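Local atomic coordinates of extracellular solute-binding protein family 1 (Arthrobacter chlorophenolicus, PDB entry 4R2F), a protein that probably serves as the extracellular sugar-binding component of a bacterial transporter, and holds the disaccharide laminaribiose in its pocket. Residues F165-V170 with K187-V192. Sequence-based numbering, arbitrary orientation.
Sequences FEKAGV and KGVGAV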
ATOM      1  N   PHE A 165       9.753 -14.721 -19.513  1.00 32.55           N
ATOM      2  CA  PHE A 165      10.192 -15.955 -18.879  1.00 28.70           C
ATOM      3  C   PHE A 165      10.438 -17.007 -19.955  1.00 47.98           C
ATOM      4  O   PHE A 165      11.397 -17.755 -19.877  1.00 36.66           O
ATOM      5  CB  PHE A 165       9.182 -16.425 -17.832  1.00 39.90           C
ATOM      6  CG  PHE A 165       9.420 -15.810 -16.489  1.00 35.34           C
ATOM      7  CD1 PHE A 165       9.106 -14.465 -16.259  1.00 35.68           C
ATOM      8  CD2 PHE A 165      10.048 -16.535 -15.486  1.00 36.58           C
ATOM      9  CE1 PHE A 165       9.376 -13.883 -15.033  1.00 31.97           C
ATOM     10  CE2 PHE A 165      10.326 -15.951 -14.265  1.00 33.80           C
ATOM     11  CZ  PHE A 165       9.980 -14.634 -14.032  1.00 35.05           C
ATOM     12  N   GLU A 166       9.587 -17.022 -20.974  1.00 34.54           N
ATOM     13  CA  GLU A 166       9.763 -17.902 -22.125  1.00 47.84           C
ATOM     14  C   GLU A 166      11.060 -17.585 -22.875  1.00 42.04           C
ATOM     15  O   GLU A 166      11.831 -18.473 -23.181  1.00 36.30           O
ATOM     16  CB  GLU A 166       8.561 -17.743 -23.044  1.00 55.49           C
ATOM     17  CG  GLU A 166       8.667 -18.391 -24.408  1.00 73.12           C
ATOM     18  CD  GLU A 166       7.373 -18.232 -25.178  1.00131.32           C
ATOM     19  OE1 GLU A 166       6.812 -17.110 -25.192  1.00 93.39           O
ATOM     20  OE2 GLU A 166       6.908 -19.233 -25.754  1.00100.47           O
ATOM     21  N   LYS A 167      11.295 -16.309 -23.152  1.00 36.44           N
ATOM     22  CA  LYS A 167      12.513 -15.879 -23.790  1.00 35.94           C
ATOM     23  C   LYS A 167      13.770 -16.274 -23.029  1.00 41.80           C
ATOM     24  O   LYS A 167      14.761 -16.660 -23.627  1.00 42.15           O
ATOM     25  CB  LYS A 167      12.509 -14.362 -23.977  1.00 41.36           C
ATOM     26  CG  LYS A 167      13.611 -13.863 -24.905  1.00 57.06           C
ATOM     27  CD  LYS A 167      13.997 -12.414 -24.625  1.00 66.26           C
ATOM     28  CE  LYS A 167      12.971 -11.426 -25.162  1.00 56.59           C
ATOM     29  NZ  LYS A 167      13.183 -11.113 -26.600  1.00123.96           N
ATOM     30  N   ALA A 168      13.747 -16.158 -21.712  1.00 43.01           N
ATOM     31  CA  ALA A 168      14.918 -16.471 -20.895  1.00 36.25           C
ATOM     32  C   ALA A 168      15.040 -17.966 -20.637  1.00 40.33           C
ATOM     33  O   ALA A 168      16.036 -18.412 -20.086  1.00 43.67           O
ATOM     34  CB  ALA A 168      14.847 -15.728 -19.553  1.00 39.50           C
ATOM     35  N   GLY A 169      14.000 -18.723 -20.971  1.00 40.25           N
ATOM     36  CA  GLY A 169      14.008 -20.152 -20.771  1.00 39.10           C
ATOM     37  C   GLY A 169      13.935 -20.536 -19.306  1.00 46.72           C
ATOM     38  O   GLY A 169      14.538 -21.509 -18.908  1.00 38.19           O
ATOM     39  N   VAL A 170      13.197 -19.780 -18.492  1.00 50.37           N
ATOM     40  CA  VAL A 170      13.120 -20.093 -17.056  1.00 40.43           C
ATOM     41  C   VAL A 170      11.687 -20.148 -16.545  1.00 43.34           C
ATOM     42  O   VAL A 170      10.751 -19.665 -17.193  1.00 36.49           O
ATOM     43  CB  VAL A 170      13.926 -19.095 -16.192  1.00 45.95           C
ATOM     44  CG1 VAL A 170      15.409 -19.177 -16.509  1.00 51.71           C
ATOM     45  CG2 VAL A 170      13.424 -17.675 -16.387  1.00 45.33           C
ATOM     46  N   LYS A 187      18.200 -11.251 -16.700  1.00 37.72           N
ATOM     47  CA  LYS A 187      19.178 -10.209 -16.979  1.00 38.47           C
ATOM     48  C   LYS A 187      19.944 -10.517 -18.266  1.00 47.58           C
ATOM     49  O   LYS A 187      20.186  -9.642 -19.082  1.00 38.53           O
ATOM     50  CB  LYS A 187      20.136 -10.071 -15.810  1.00 36.35           C
ATOM     51  CG  LYS A 187      21.238  -9.024 -15.993  1.00 41.90           C
ATOM     52  CD  LYS A 187      22.129  -9.056 -14.756  1.00 43.44           C
ATOM     53  CE  LYS A 187      23.608  -9.119 -15.077  1.00 70.60           C
ATOM     54  NZ  LYS A 187      24.028  -7.830 -15.672  1.00 68.92           N
ATOM     55  N   GLY A 188      20.291 -11.779 -18.444  1.00 34.63           N
ATOM     56  CA  GLY A 188      21.002 -12.243 -19.617  1.00 38.74           C
ATOM     57  C   GLY A 188      20.233 -12.071 -20.906  1.00 43.54           C
ATOM     58  O   GLY A 188      20.845 -12.016 -21.938  1.00 43.65           O
ATOM     59  N   VAL A 189      18.903 -11.971 -20.877  1.00 45.24           N
ATOM     60  CA  VAL A 189      18.180 -11.617 -22.112  1.00 38.01           C
ATOM     61  C   VAL A 189      17.710 -10.156 -22.109  1.00 40.83           C
ATOM     62  O   VAL A 189      16.813  -9.794 -22.860  1.00 34.60           O
ATOM     63  CB  VAL A 189      17.019 -12.581 -22.464  1.00 49.89           C
ATOM     64  CG1 VAL A 189      17.552 -14.004 -22.627  1.00 46.58           C
ATOM     65  CG2 VAL A 189      15.882 -12.527 -21.442  1.00 46.90           C
ATOM     66  N   GLY A 190      18.333  -9.320 -21.284  1.00 42.73           N
ATOM     67  CA  GLY A 190      18.045  -7.879 -21.272  1.00 40.47           C
ATOM     68  C   GLY A 190      16.823  -7.425 -20.480  1.00 39.14           C
ATOM     69  O   GLY A 190      16.367  -6.291 -20.623  1.00 44.43           O
ATOM     70  N   ALA A 191      16.296  -8.290 -19.627  1.00 36.91           N
ATOM     71  CA  ALA A 191      15.108  -7.944 -18.847  1.00 35.61           C
ATOM     72  C   ALA A 191      15.487  -7.580 -17.409  1.00 37.00           C
ATOM     73  O   ALA A 191      16.610  -7.829 -16.956  1.00 37.33           O
ATOM     74  CB  ALA A 191      14.127  -9.105 -18.852  1.00 40.28           C
ATOM     75  N   VAL A 192      14.543  -6.984 -16.696  1.00 33.65           N
ATOM     76  CA  VAL A 192      14.726  -6.724 -15.276  1.00 34.93           C
ATOM     77  C   VAL A 192      14.080  -7.833 -14.490  1.00 33.71           C
ATOM     78  O   VAL A 192      12.867  -8.034 -14.533  1.00 33.58           O
ATOM     79  CB  VAL A 192      14.171  -5.356 -14.869  1.00 35.39           C
ATOM     80  CG1 VAL A 192      14.198  -5.193 -13.353  1.00 29.76           C
ATOM     81  CG2 VAL A 192      14.995  -4.271 -15.542  1.00 39.35           C
TER
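Ala168 and Val189 bring the two backbones to their nearest approach, 6.0 Å from CA to CA, where helix 162-168 and helix 176-188 both come to an end. Each helix is closed by a Schellman motif with a glycine of positive phi: Gly169 N bonds to Glu166 O and Val170 N to Phe165 O, while Gly190 N reaches Lys187 O at 2.9 Å and Ala191 N returns to Leu186 O. No hydrogen bond joins 165-170 to 187-192; the contact is apolar and lies at the surface of the solute-binding fold, its centre about 28 Å from the centre of the chain. Val189 supplies all of one side. Its CG2 stands 3.9 Å from Ala168 CB. The same methyl lies 3.7 Å from Lys167 CD, while CG1, beside the backbone N at chi1 -59° and anti to the carbonyl carbon, approaches Ala168 CA. Lys167 runs alongside the valine in the opposite direction, its aliphatic CD making the touch before the chain bends at chi3 (-76°). With an alanine here, both methyls would be gone: Ala168 CB is likely to lose its partner across the contact and Lys167 CD to keep only the touch on CB. Ala168 also packs on Leu186, as does the buried ring of Phe165, whose edge faces Val170 O in plane.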